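Local coordinates for microcin B17-processing protein McbC (Escherichia coli str. K-12 substr. MG1655, PDB 6GRH) that is an FMN-dependent oxidoreductase of the nitroreductase family, needed to process the inactive microcin B17 precursor into the active antibiotic peptide, at residues R29-S34 with Y238-V243; L136-E141 with C165-L170; G176-R181 with R233-Y238; H186-Y191 with L257-F262. One frame throughout, in Å; residues are numbered along the deposited sequence.

Contact 1: residues R29-S34 with Y238-V243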
loop_
_atom_site.group_PDB
_atom_site.type_symbol
_atom_site.label_atom_id
_atom_site.label_comp_id
_atom_site.label_asym_id
_atom_site.label_seq_id
_atom_site.Cartn_x
_atom_site.Cartn_y
_atom_site.Cartn_z
ATOM N N ARG D 29 -3.294 2.130 9.807
ATOM C CA ARG D 29 -2.178 1.356 10.323
ATOM C C ARG D 29 -1.614 1.890 11.646
ATOM O O ARG D 29 -1.075 1.112 12.434
ATOM C CB ARG D 29 -1.043 1.289 9.309
ATOM C CG ARG D 29 -1.405 0.567 8.043
ATOM C CD ARG D 29 -0.180 0.542 7.166
ATOM N NE ARG D 29 -0.396 0.052 5.825
ATOM C CZ ARG D 29 -0.540 -1.218 5.466
ATOM N NH1 ARG D 29 -0.563 -2.206 6.349
ATOM N NH2 ARG D 29 -0.673 -1.502 4.173
ATOM N N GLY D 30 -1.766 3.188 11.888
ATOM C CA GLY D 30 -1.335 3.803 13.100
ATOM C C GLY D 30 -2.373 3.927 14.201
ATOM O O GLY D 30 -2.064 4.480 15.238
ATOM N N ASN D 31 -3.584 3.436 13.972
ATOM C CA ASN D 31 -4.633 3.491 14.973
ATOM C C ASN D 31 -4.317 2.427 16.034
ATOM O O ASN D 31 -3.776 1.381 15.712
ATOM C CB ASN D 31 -5.998 3.214 14.350
ATOM C CG ASN D 31 -6.585 4.413 13.582
ATOM O OD1 ASN D 31 -6.092 5.531 13.613
ATOM N ND2 ASN D 31 -7.665 4.165 12.927
ATOM N N PHE D 32 -4.771 2.670 17.259
ATOM C CA PHE D 32 -4.507 1.819 18.413
ATOM C C PHE D 32 -5.807 1.257 18.946
ATOM O O PHE D 32 -6.848 1.872 18.802
ATOM C CB PHE D 32 -3.866 2.654 19.542
ATOM C CG PHE D 32 -2.373 2.823 19.459
ATOM C CD1 PHE D 32 -1.616 2.387 18.367
ATOM C CD2 PHE D 32 -1.709 3.459 20.512
ATOM C CE1 PHE D 32 -0.248 2.579 18.331
ATOM C CE2 PHE D 32 -0.331 3.648 20.487
ATOM C CZ PHE D 32 0.405 3.198 19.394
ATOM N N ALA D 33 -5.731 0.057 19.488
ATOM C CA ALA D 33 -6.727 -0.500 20.394
ATOM C C ALA D 33 -6.092 -0.476 21.776
ATOM O O ALA D 33 -5.365 -1.374 22.156
ATOM C CB ALA D 33 -7.085 -1.911 19.982
ATOM N N SER D 34 -6.366 0.589 22.516
ATOM C CA SER D 34 -5.734 0.854 23.786
ATOM C C SER D 34 -6.838 0.924 24.831
ATOM O O SER D 34 -7.508 1.936 24.963
ATOM C CB SER D 34 -4.999 2.183 23.687
ATOM O OG SER D 34 -4.510 2.559 24.958
ATOM N N TYR D 238 -4.767 6.371 23.026
ATOM C CA TYR D 238 -6.220 6.210 22.988
ATOM C C TYR D 238 -6.587 5.317 21.815
ATOM O O TYR D 238 -5.787 5.124 20.870
ATOM C CB TYR D 238 -6.927 7.579 22.903
ATOM C CG TYR D 238 -6.605 8.346 21.660
ATOM C CD1 TYR D 238 -7.341 8.160 20.494
ATOM C CD2 TYR D 238 -5.514 9.202 21.619
ATOM C CE1 TYR D 238 -7.015 8.832 19.330
ATOM C CE2 TYR D 238 -5.196 9.884 20.488
ATOM C CZ TYR D 238 -5.948 9.692 19.337
ATOM O OH TYR D 238 -5.614 10.365 18.178
ATOM N N THR D 239 -7.819 4.830 21.854
ATOM C CA THR D 239 -8.377 4.001 20.811
ATOM C C THR D 239 -9.115 4.913 19.840
ATOM O O THR D 239 -10.174 5.445 20.169
ATOM C CB THR D 239 -9.340 2.962 21.410
ATOM O OG1 THR D 239 -8.618 2.167 22.363
ATOM C CG2 THR D 239 -9.929 2.075 20.304
ATOM N N ASP D 240 -8.534 5.114 18.667
ATOM C CA ASP D 240 -9.015 6.131 17.727
ATOM C C ASP D 240 -10.495 5.955 17.351
ATOM O O ASP D 240 -11.250 6.916 17.350
ATOM C CB ASP D 240 -8.161 6.188 16.450
ATOM C CG ASP D 240 -6.655 6.305 16.735
ATOM O OD1 ASP D 240 -6.078 5.395 17.391
ATOM O OD2 ASP D 240 -6.048 7.314 16.292
ATOM N N SER D 241 -10.902 4.735 17.043
ATOM C CA SER D 241 -12.246 4.497 16.556
ATOM C C SER D 241 -13.274 4.694 17.673
ATOM O O SER D 241 -14.399 5.137 17.429
ATOM C CB SER D 241 -12.355 3.102 15.963
ATOM O OG SER D 241 -12.086 2.147 16.951
ATOM N N TYR D 242 -12.857 4.391 18.891
ATOM C CA TYR D 242 -13.718 4.505 20.058
ATOM C C TYR D 242 -13.913 5.986 20.453
ATOM O O TYR D 242 -15.030 6.406 20.746
ATOM C CB TYR D 242 -13.076 3.718 21.189
ATOM C CG TYR D 242 -13.801 3.622 22.503
ATOM C CD1 TYR D 242 -15.184 3.685 22.598
ATOM C CD2 TYR D 242 -13.076 3.374 23.671
ATOM C CE1 TYR D 242 -15.825 3.540 23.830
ATOM C CE2 TYR D 242 -13.692 3.265 24.898
ATOM C CZ TYR D 242 -15.059 3.345 24.973
ATOM O OH TYR D 242 -15.642 3.188 26.212
ATOM N N VAL D 243 -12.839 6.756 20.420
ATOM C CA VAL D 243 -12.927 8.220 20.577
ATOM C C VAL D 243 -13.862 8.819 19.504
ATOM O O VAL D 243 -14.817 9.549 19.838
ATOM C CB VAL D 243 -11.534 8.865 20.519
ATOM C CG1 VAL D 243 -11.618 10.391 20.443
ATOM C CG2 VAL D 243 -10.734 8.427 21.748
HETATM O O HOH W 1 -8.782 2.584 16.837
HETATM O O HOH W 2 -9.559 4.361 24.212
#
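Asn-31 opens the contact between the loop after helix 17-27 and the N-terminal turn of helix 240-246, with Thr-239 at the N-cap, at the junction with the second McbC subunit and the McbB chain. Its amide lies stacked on the carboxylate of Asp-240, the planes 25° apart. The acceptors Asn-31 OD1 and Asp-240 OD2 come within 3.2 Å, a pair probably made tolerable by Arg-208 of the second subunit, which bonds both atoms. At Phe-32 the backbone N donates to Asp-240 OD1 over 3.0 Å, from the anti side and 34° out of the carboxylate plane; that oxygen also takes a salt bridge from Arg-205 of the second subunit. Phe-32 O accepts a hydrogen bond from a water that accepts from Ser-241 N, and lies 3.3 Å from Thr-239 CA in a CA-H...O contact. Ala-33 meets the McbB chain with its backbone. Last comes Ser-34, whose N donates to Thr-239 OG1 at 2.8 Å, with an N-H...O angle of 151°.

Contact 2: residues L136-E141 with C165-L170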
loop_
_atom_site.group_PDB
_atom_site.type_symbol
_atom_site.label_atom_id
_atom_site.label_comp_id
_atom_site.label_asym_id
_atom_site.label_seq_id
_atom_site.Cartn_x
_atom_site.Cartn_y
_atom_site.Cartn_z
ATOM N N LEU D 136 -14.549 16.575 30.855
ATOM C CA LEU D 136 -14.171 15.282 31.460
ATOM C C LEU D 136 -14.384 15.144 32.952
ATOM O O LEU D 136 -14.167 14.049 33.491
ATOM C CB LEU D 136 -12.696 14.989 31.197
ATOM C CG LEU D 136 -12.267 14.905 29.738
ATOM C CD1 LEU D 136 -10.787 14.603 29.672
ATOM C CD2 LEU D 136 -13.073 13.837 29.035
ATOM N N SER D 137 -14.762 16.230 33.621
ATOM C CA SER D 137 -15.028 16.205 35.059
ATOM C C SER D 137 -16.296 16.983 35.340
ATOM O O SER D 137 -16.535 18.023 34.718
ATOM C CB SER D 137 -13.869 16.860 35.806
ATOM O OG SER D 137 -14.223 17.182 37.145
ATOM N N GLU D 138 -17.082 16.515 36.317
ATOM C CA GLU D 138 -18.213 17.299 36.802
ATOM C C GLU D 138 -17.772 18.542 37.582
ATOM O O GLU D 138 -18.600 19.395 37.860
ATOM C CB GLU D 138 -19.191 16.439 37.623
ATOM C CG GLU D 138 -19.811 15.279 36.825
ATOM C CD GLU D 138 -20.522 15.685 35.516
ATOM O OE1 GLU D 138 -21.195 16.755 35.455
ATOM O OE2 GLU D 138 -20.422 14.904 34.539
ATOM N N ASN D 139 -16.482 18.640 37.918
ATOM C CA ASN D 139 -15.909 19.878 38.459
ATOM C C ASN D 139 -15.488 20.892 37.392
ATOM O O ASN D 139 -14.882 21.913 37.705
ATOM C CB ASN D 139 -14.731 19.576 39.402
ATOM C CG ASN D 139 -15.146 19.506 40.847
ATOM O OD1 ASN D 139 -15.934 20.328 41.323
ATOM N ND2 ASN D 139 -14.582 18.552 41.571
ATOM N N THR D 140 -15.802 20.614 36.134
ATOM C CA THR D 140 -15.629 21.585 35.074
ATOM C C THR D 140 -16.991 22.251 34.837
ATOM O O THR D 140 -18.007 21.561 34.691
ATOM C CB THR D 140 -15.120 20.900 33.806
ATOM O OG1 THR D 140 -13.892 20.213 34.099
ATOM C CG2 THR D 140 -14.891 21.935 32.678
ATOM N N GLU D 141 -17.013 23.582 34.838
ATOM C CA GLU D 141 -18.231 24.348 34.536
ATOM C C GLU D 141 -18.615 24.065 33.069
ATOM O O GLU D 141 -17.751 23.717 32.267
ATOM C CB GLU D 141 -17.961 25.842 34.732
ATOM C CG GLU D 141 -19.177 26.674 35.087
ATOM C CD GLU D 141 -18.907 28.183 35.156
ATOM O OE1 GLU D 141 -17.779 28.651 34.848
ATOM O OE2 GLU D 141 -19.858 28.910 35.509
ATOM N N CYS D 165 -22.857 12.681 25.387
ATOM C CA CYS D 165 -22.340 11.514 26.113
ATOM C C CYS D 165 -21.920 11.968 27.505
ATOM O O CYS D 165 -21.566 13.142 27.691
ATOM C CB CYS D 165 -21.152 10.894 25.404
ATOM S SG CYS D 165 -19.921 12.096 24.858
ATOM N N ASN D 166 -21.992 11.076 28.496
ATOM C CA ASN D 166 -21.595 11.468 29.856
ATOM C C ASN D 166 -20.080 11.640 29.930
ATOM O O ASN D 166 -19.342 11.180 29.046
ATOM C CB ASN D 166 -22.123 10.522 30.959
ATOM C CG ASN D 166 -21.732 9.061 30.755
ATOM O OD1 ASN D 166 -20.619 8.730 30.357
ATOM N ND2 ASN D 166 -22.658 8.181 31.053
ATOM N N THR D 167 -19.640 12.302 30.991
ATOM C CA THR D 167 -18.241 12.622 31.208
ATOM C C THR D 167 -17.360 11.364 31.390
ATOM O O THR D 167 -16.210 11.331 30.939
ATOM C CB THR D 167 -18.137 13.584 32.409
ATOM O OG1 THR D 167 -17.281 14.681 32.074
ATOM C CG2 THR D 167 -17.659 12.873 33.674
ATOM N N GLN D 168 -17.919 10.324 32.012
ATOM C CA GLN D 168 -17.209 9.028 32.212
ATOM C C GLN D 168 -16.913 8.257 30.914
ATOM O O GLN D 168 -15.817 7.713 30.750
ATOM C CB GLN D 168 -17.978 8.133 33.177
ATOM C CG GLN D 168 -18.116 8.723 34.585
ATOM C CD GLN D 168 -19.370 9.588 34.806
ATOM O OE1 GLN D 168 -20.137 9.894 33.872
ATOM N NE2 GLN D 168 -19.578 9.988 36.057
ATOM N N SER D 169 -17.874 8.221 29.989
ATOM C CA SER D 169 -17.660 7.586 28.668
ATOM C C SER D 169 -16.568 8.277 27.868
ATOM O O SER D 169 -15.748 7.619 27.231
ATOM C CB SER D 169 -18.931 7.608 27.817
ATOM O OG SER D 169 -19.984 6.930 28.461
ATOM N N LEU D 170 -16.583 9.609 27.873
ATOM C CA LEU D 170 -15.572 10.377 27.175
ATOM C C LEU D 170 -14.211 10.139 27.742
ATOM O O LEU D 170 -13.267 9.990 26.993
ATOM C CB LEU D 170 -15.814 11.888 27.251
ATOM C CG LEU D 170 -16.656 12.536 26.184
ATOM C CD1 LEU D 170 -16.886 13.990 26.570
ATOM C CD2 LEU D 170 -15.993 12.411 24.815
HETATM O O HOH W 3 -21.780 13.400 32.705
#
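Thr-167, in the first turn of helix 167-175, points its side chain at the backbone of Leu-136, where strand 129-135 runs out into a loop. It is modelled in two conformers; in the one given, OG1 hydrogen-bonds the carbonyl of Arg-135, while the angles to Ser-137 N and Leu-136 O are too poor for bonds. The side chains of Thr-167 and Glu-138 slide past each other in opposite directions. A bend at chi2 (-55°) turns Glu-138 CD toward helix 167-175. Glu-138 OE2 lies 3.4 Å from Thr-167 CB. A water donates to Glu-138 OE2 and accepts from Thr-167 N at 3.0 Å, while OE1 is held by a salt bridge to Arg-135. Deeper in, Leu-136 and Leu-170 cross at about a right angle, with Leu-136 CD2 lying 3.8 Å from Leu-170 CB. Each backbone is shaped by its own side chains. Ser-137 OG accepts from Asn-139 N in an ST turn, within a type I turn closed by Thr-140 N. Asn-166, the N-cap, accepts at OD1 from Ser-169 N over 2.8 Å and also from Ser-169 OG. No direct hydrogen bond joins the two segments, so van der Waals contact and one bridging water link them, and the carboxylate of Glu-138, close to a helix N-terminus, is probably stabilised in its charged form.

Contact 3: residues G176-R181 with R233-Y238. With FMN (flavin mononucleotide), chain O.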
loop_
_atom_site.group_PDB
_atom_site.type_symbol
_atom_site.label_atom_id
_atom_site.label_comp_id
_atom_site.label_asym_id
_atom_site.label_seq_id
_atom_site.Cartn_x
_atom_site.Cartn_y
_atom_site.Cartn_z
ATOM N N GLY D 176 -7.477 5.754 27.205
ATOM C CA GLY D 176 -6.984 4.446 26.809
ATOM C C GLY D 176 -6.600 3.548 27.959
ATOM O O GLY D 176 -7.248 3.540 29.000
ATOM N N GLY D 177 -5.518 2.808 27.783
ATOM C CA GLY D 177 -5.057 1.895 28.811
ATOM C C GLY D 177 -4.445 2.513 30.052
ATOM O O GLY D 177 -4.432 1.876 31.083
ATOM N N ASP D 178 -3.945 3.745 29.957
ATOM C CA ASP D 178 -3.100 4.357 31.008
ATOM C C ASP D 178 -3.846 5.372 31.885
ATOM O O ASP D 178 -3.260 6.355 32.367
ATOM C CB ASP D 178 -1.882 5.010 30.319
ATOM C CG ASP D 178 -0.638 5.093 31.215
ATOM O OD1 ASP D 178 -0.491 4.297 32.179
ATOM O OD2 ASP D 178 0.221 5.962 30.907
ATOM N N SER D 179 -5.128 5.121 32.135
ATOM C CA SER D 179 -5.979 6.087 32.828
ATOM C C SER D 179 -5.624 6.270 34.310
ATOM O O SER D 179 -5.744 7.373 34.845
ATOM C CB SER D 179 -7.452 5.711 32.671
ATOM O OG SER D 179 -7.679 4.416 33.172
ATOM N N GLU D 180 -5.168 5.215 34.979
ATOM C CA GLU D 180 -4.754 5.374 36.373
ATOM C C GLU D 180 -3.607 6.377 36.514
ATOM O O GLU D 180 -3.627 7.219 37.402
ATOM C CB GLU D 180 -4.362 4.041 37.011
ATOM C CG GLU D 180 -4.385 4.105 38.537
ATOM C CD GLU D 180 -3.785 2.881 39.208
ATOM O OE1 GLU D 180 -3.683 1.815 38.551
ATOM O OE2 GLU D 180 -3.411 2.986 40.400
ATOM N N ARG D 181 -2.606 6.271 35.641
ATOM C CA ARG D 181 -1.461 7.175 35.681
ATOM C C ARG D 181 -1.880 8.600 35.270
ATOM O O ARG D 181 -1.410 9.583 35.839
ATOM C CB ARG D 181 -0.330 6.628 34.793
ATOM C CG ARG D 181 0.766 7.610 34.443
ATOM C CD ARG D 181 2.010 6.942 33.878
ATOM N NE ARG D 181 2.853 8.000 33.339
ATOM C CZ ARG D 181 2.689 8.585 32.160
ATOM N NH1 ARG D 181 1.725 8.197 31.326
ATOM N NH2 ARG D 181 3.492 9.584 31.809
ATOM N N ARG D 233 -1.016 17.774 28.799
ATOM C CA ARG D 233 -0.243 16.677 28.231
ATOM C C ARG D 233 -0.843 16.250 26.891
ATOM O O ARG D 233 -1.998 15.882 26.819
ATOM C CB ARG D 233 -0.188 15.476 29.185
ATOM C CG ARG D 233 0.691 14.330 28.674
ATOM C CD ARG D 233 0.921 13.223 29.690
ATOM N NE ARG D 233 1.887 13.640 30.714
ATOM C CZ ARG D 233 3.188 13.325 30.755
ATOM N NH1 ARG D 233 3.757 12.549 29.842
ATOM N NH2 ARG D 233 3.941 13.830 31.725
ATOM N N VAL D 234 -0.014 16.267 25.854
ATOM C CA VAL D 234 -0.372 15.707 24.550
ATOM C C VAL D 234 -0.337 14.201 24.718
ATOM O O VAL D 234 0.513 13.679 25.413
ATOM C CB VAL D 234 0.582 16.213 23.418
ATOM C CG1 VAL D 234 0.140 15.699 22.046
ATOM C CG2 VAL D 234 0.613 17.721 23.387
ATOM N N TRP D 235 -1.250 13.499 24.058
ATOM C CA TRP D 235 -1.523 12.126 24.393
ATOM C C TRP D 235 -1.932 11.325 23.154
ATOM O O TRP D 235 -2.897 11.651 22.489
ATOM C CB TRP D 235 -2.653 12.137 25.403
ATOM C CG TRP D 235 -3.026 10.857 26.002
ATOM C CD1 TRP D 235 -4.042 10.017 25.611
ATOM C CD2 TRP D 235 -2.491 10.316 27.195
ATOM N NE1 TRP D 235 -4.143 8.965 26.486
ATOM C CE2 TRP D 235 -3.211 9.131 27.478
ATOM C CE3 TRP D 235 -1.475 10.719 28.070
ATOM C CZ2 TRP D 235 -2.916 8.335 28.565
ATOM C CZ3 TRP D 235 -1.194 9.936 29.154
ATOM C CH2 TRP D 235 -1.916 8.748 29.406
ATOM N N ALA D 236 -1.204 10.254 22.904
ATOM C CA ALA D 236 -1.461 9.334 21.803
ATOM C C ALA D 236 -2.014 7.983 22.232
ATOM O O ALA D 236 -2.345 7.170 21.387
ATOM C CB ALA D 236 -0.165 9.149 21.018
ATOM N N GLY D 237 -2.166 7.754 23.530
ATOM C CA GLY D 237 -2.565 6.443 24.056
ATOM C C GLY D 237 -4.080 6.318 24.167
ATOM O O GLY D 237 -4.615 6.219 25.262
ATOM N N TYR D 238 -4.767 6.371 23.026
ATOM C CA TYR D 238 -6.220 6.210 22.988
ATOM C C TYR D 238 -6.587 5.317 21.815
ATOM O O TYR D 238 -5.787 5.124 20.870
ATOM C CB TYR D 238 -6.927 7.579 22.903
ATOM C CG TYR D 238 -6.605 8.346 21.660
ATOM C CD1 TYR D 238 -7.341 8.160 20.494
ATOM C CD2 TYR D 238 -5.514 9.202 21.619
ATOM C CE1 TYR D 238 -7.015 8.832 19.330
ATOM C CE2 TYR D 238 -5.196 9.884 20.488
ATOM C CZ TYR D 238 -5.948 9.692 19.337
ATOM O OH TYR D 238 -5.614 10.365 18.178
HETATM N N1 FMN O . 2.761 11.143 27.307
HETATM C C2 FMN O . 2.138 10.063 27.846
HETATM O O2 FMN O . 2.287 9.864 29.065
HETATM N N3 FMN O . 1.380 9.217 27.107
HETATM C C4 FMN O . 1.182 9.401 25.780
HETATM O O4 FMN O . 0.471 8.618 25.112
HETATM C C4A FMN O . 1.841 10.551 25.113
HETATM N N5 FMN O . 1.708 10.799 23.789
HETATM C C5A FMN O . 2.315 11.871 23.216
HETATM C C6 FMN O . 2.143 12.100 21.854
HETATM C C7 FMN O . 2.747 13.183 21.223
HETATM C C7M FMN O . 2.545 13.402 19.744
HETATM C C8 FMN O . 3.579 14.126 22.016
HETATM C C8M FMN O . 4.232 15.301 21.347
HETATM C C9 FMN O . 3.757 13.914 23.384
HETATM C C9A FMN O . 3.154 12.814 24.029
HETATM N N10 FMN O . 3.309 12.563 25.423
HETATM C C10 FMN O . 2.661 11.434 25.984
HETATM C "C1'" FMN O . 4.105 13.434 26.296
HETATM C "C2'" FMN O . 5.569 13.070 26.189
HETATM O "O2'" FMN O . 5.788 11.792 26.820
HETATM C "C3'" FMN O . 6.425 14.186 26.798
HETATM O "O3'" FMN O . 6.310 15.373 26.002
HETATM C "C4'" FMN O . 7.899 13.812 26.919
HETATM O "O4'" FMN O . 8.032 12.701 27.806
HETATM C "C5'" FMN O . 8.775 14.938 27.463
HETATM O "O5'" FMN O . 8.279 15.342 28.738
HETATM P P FMN O . 7.832 16.855 29.011
HETATM O O1P FMN O . 6.701 17.156 28.056
HETATM O O2P FMN O . 7.373 16.818 30.456
HETATM O O3P FMN O . 9.106 17.603 28.770
HETATM O O HOH W 4 -3.087 5.087 27.270
#
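Arg-181 and Arg-233 meet at the pyrimidine end of the flavin. Arg-181 grips FMN O2 with both NH1 (2.9 Å) and NH2, the oxygen lying near its guanidinium plane. Arg-233 NH1 donates to FMN N1 at 3.1 Å and more weakly to O2. The two guanidinium planes stand 81° apart, and Arg-181 NH2 lies over a face of the other group, 3.6 Å from Arg-233 NH1. Ala-236 N bonds to both FMN O4 and N5, while Trp-235 brings CZ3 within 3.4 Å of FMN N3.

In the next shell, Asp-178 OD2 forms a salt bridge of 2.7 Å with Arg-181 NH1, and Asp-178 CB rests on Trp-235 CH2. Carbonyls of Ser-85 and Gly-86 hold Arg-233. Further out, Gly-176 CA packs 3.3 Å from Gly-237 O, which also accepts a hydrogen bond from a water bound to Asp-178 N.

Two positive groups gathered at O2 and N1 would be expected to stabilise negative charge there, as on the reduced flavin.

Contact 4: residues H186-Y191 with L257-F262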
loop_
_atom_site.group_PDB
_atom_site.type_symbol
_atom_site.label_atom_id
_atom_site.label_comp_id
_atom_site.label_asym_id
_atom_site.label_seq_id
_atom_site.Cartn_x
_atom_site.Cartn_y
_atom_site.Cartn_z
ATOM N N HIS D 186 -9.495 17.980 33.785
ATOM C CA HIS D 186 -10.764 18.699 33.663
ATOM C C HIS D 186 -11.367 18.603 32.268
ATOM O O HIS D 186 -12.579 18.484 32.117
ATOM C CB HIS D 186 -10.597 20.176 34.034
ATOM C CG HIS D 186 -10.510 20.424 35.509
ATOM N ND1 HIS D 186 -9.312 20.456 36.193
ATOM C CD2 HIS D 186 -11.472 20.659 36.428
ATOM C CE1 HIS D 186 -9.542 20.712 37.468
ATOM N NE2 HIS D 186 -10.846 20.829 37.640
ATOM N N PHE D 187 -10.527 18.694 31.245
ATOM C CA PHE D 187 -11.008 18.650 29.884
ATOM C C PHE D 187 -9.915 18.202 28.944
ATOM O O PHE D 187 -8.758 18.093 29.346
ATOM C CB PHE D 187 -11.602 20.018 29.474
ATOM C CG PHE D 187 -10.603 21.143 29.350
ATOM C CD1 PHE D 187 -10.219 21.881 30.452
ATOM C CD2 PHE D 187 -10.107 21.513 28.099
ATOM C CE1 PHE D 187 -9.334 22.964 30.335
ATOM C CE2 PHE D 187 -9.203 22.565 27.977
ATOM C CZ PHE D 187 -8.831 23.301 29.106
ATOM N N ALA D 188 -10.310 17.901 27.706
ATOM C CA ALA D 188 -9.369 17.603 26.638
ATOM C C ALA D 188 -9.676 18.391 25.397
ATOM O O ALA D 188 -10.803 18.787 25.174
ATOM C CB ALA D 188 -9.389 16.123 26.313
ATOM N N LEU D 189 -8.650 18.613 24.589
ATOM C CA LEU D 189 -8.846 19.011 23.201
ATOM C C LEU D 189 -8.527 17.799 22.346
ATOM O O LEU D 189 -7.562 17.072 22.625
ATOM C CB LEU D 189 -7.992 20.220 22.822
ATOM C CG LEU D 189 -8.304 21.516 23.576
ATOM C CD1 LEU D 189 -7.342 22.591 23.116
ATOM C CD2 LEU D 189 -9.766 21.936 23.403
ATOM N N VAL D 190 -9.347 17.572 21.324
ATOM C CA VAL D 190 -9.132 16.514 20.351
ATOM C C VAL D 190 -8.993 17.157 18.962
ATOM O O VAL D 190 -9.888 17.872 18.507
ATOM C CB VAL D 190 -10.277 15.494 20.360
ATOM C CG1 VAL D 190 -9.964 14.336 19.423
ATOM C CG2 VAL D 190 -10.529 14.955 21.753
ATOM N N TYR D 191 -7.854 16.928 18.313
ATOM C CA TYR D 191 -7.548 17.523 17.024
ATOM C C TYR D 191 -7.831 16.485 15.955
ATOM O O TYR D 191 -7.270 15.390 16.016
ATOM C CB TYR D 191 -6.077 17.964 16.957
ATOM C CG TYR D 191 -5.692 18.949 18.002
ATOM C CD1 TYR D 191 -5.682 20.319 17.723
ATOM C CD2 TYR D 191 -5.350 18.528 19.308
ATOM C CE1 TYR D 191 -5.348 21.244 18.713
ATOM C CE2 TYR D 191 -4.987 19.443 20.301
ATOM C CZ TYR D 191 -4.989 20.800 19.996
ATOM O OH TYR D 191 -4.622 21.719 20.933
ATOM N N LEU D 257 -6.512 12.820 15.433
ATOM C CA LEU D 257 -5.065 12.663 15.284
ATOM C C LEU D 257 -4.316 12.603 16.613
ATOM O O LEU D 257 -3.325 11.896 16.731
ATOM C CB LEU D 257 -4.472 13.791 14.415
ATOM C CG LEU D 257 -4.856 13.791 12.947
ATOM C CD1 LEU D 257 -4.238 14.960 12.220
ATOM C CD2 LEU D 257 -4.461 12.487 12.285
ATOM N N ILE D 258 -4.777 13.384 17.586
ATOM C CA ILE D 258 -4.080 13.541 18.851
ATOM C C ILE D 258 -5.054 14.134 19.860
ATOM O O ILE D 258 -5.985 14.875 19.501
ATOM C CB ILE D 258 -2.788 14.384 18.674
ATOM C CG1 ILE D 258 -1.800 14.175 19.802
ATOM C CG2 ILE D 258 -3.084 15.860 18.493
ATOM C CD1 ILE D 258 -1.164 12.806 19.803
ATOM N N VAL D 259 -4.863 13.750 21.110
ATOM C CA VAL D 259 -5.648 14.248 22.228
ATOM C C VAL D 259 -4.712 15.089 23.102
ATOM O O VAL D 259 -3.500 14.844 23.143
ATOM C CB VAL D 259 -6.268 13.067 23.009
ATOM C CG1 VAL D 259 -6.910 13.526 24.319
ATOM C CG2 VAL D 259 -7.303 12.347 22.146
ATOM N N GLN D 260 -5.256 16.091 23.772
ATOM C CA GLN D 260 -4.465 16.937 24.666
ATOM C C GLN D 260 -5.269 17.194 25.914
ATOM O O GLN D 260 -6.334 17.815 25.860
ATOM C CB GLN D 260 -4.073 18.251 23.995
ATOM C CG GLN D 260 -3.056 19.080 24.761
ATOM C CD GLN D 260 -2.599 20.293 23.976
ATOM O OE1 GLN D 260 -3.265 20.718 23.024
ATOM N NE2 GLN D 260 -1.483 20.898 24.407
ATOM N N PHE D 261 -4.759 16.707 27.030
ATOM C CA PHE D 261 -5.442 16.831 28.322
ATOM C C PHE D 261 -5.025 18.105 29.027
ATOM O O PHE D 261 -3.880 18.524 28.901
ATOM C CB PHE D 261 -5.110 15.628 29.208
ATOM C CG PHE D 261 -5.744 14.350 28.744
ATOM C CD1 PHE D 261 -7.123 14.190 28.806
ATOM C CD2 PHE D 261 -4.980 13.316 28.244
ATOM C CE1 PHE D 261 -7.718 13.025 28.385
ATOM C CE2 PHE D 261 -5.572 12.138 27.833
ATOM C CZ PHE D 261 -6.944 11.994 27.886
ATOM N N PHE D 262 -5.962 18.704 29.764
ATOM C CA PHE D 262 -5.709 19.928 30.516
ATOM C C PHE D 262 -6.286 19.820 31.901
ATOM O O PHE D 262 -7.353 19.217 32.101
ATOM C CB PHE D 262 -6.339 21.144 29.838
ATOM C CG PHE D 262 -5.758 21.448 28.499
ATOM C CD1 PHE D 262 -6.248 20.816 27.359
ATOM C CD2 PHE D 262 -4.690 22.332 28.376
ATOM C CE1 PHE D 262 -5.716 21.089 26.119
ATOM C CE2 PHE D 262 -4.143 22.599 27.132
ATOM C CZ PHE D 262 -4.653 21.979 26.004
#
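Phe-262 and Phe-187 form the apolar centre, their rings nearly parallel but slid apart, with centroids 5.0 Å apart. Phe-187 CG stands between its backbone N and carbonyl carbon (chi1 68°), and Phe-262 CB sits over the ring face, 3.6 Å from its centroid. Leu-189 CG meets Phe-262 CE1 at 3.7 Å, and helix 97-108 covers both rings. On the reverse of the sheet, Ala-188 CB touches Phe-261 CD1, and Val-190 lies alongside Val-259, the two pointing the same way.

The strands are antiparallel neighbours within the central sheet of the nitroreductase fold, with a classic beta bulge at each end: His-186 and Phe-187 oppose Phe-262, while Leu-257 and Ile-258 oppose Tyr-191. Mid-ladder, Leu-189 and Gln-260 exchange backbone bonds of 2.8 Å in both directions, N to O.

Toward Tyr-191, Ile-258 CG2 packs 3.6 Å from Tyr-191 CD2, and Ile-258 also touches FMN. Gln-260, extended beyond CG, accepts at OE1 from Tyr-191 OH over 2.7 Å, C=O...O 177°, while NE2 donates to Asn-232 OD1.

In the fold
From the N terminus, the loop 29-34 opens contact 1, which closes only at 238-243 and spans most of the chain. Contact 2 nests inside it, a short loop carrying strands 149-153 and 158-163 and joining the end of strand 129-135 to helix 167-175. That helix leads into 176-181, the start of contact 3, which closes at 233-238 and is also nested within contact 1. Contact 4 starts at 186-191 and ends at 257-262, so it crosses contacts 1 and 3. Contacts 3 and 4 meet in the sheet, where strands 231-235 and 254-263 are neighbours; contacts 2 and 4 join through Leu-136 and His-186. Contacts 1 and 3 share Tyr-238 and, like contact 4, touch the second subunit.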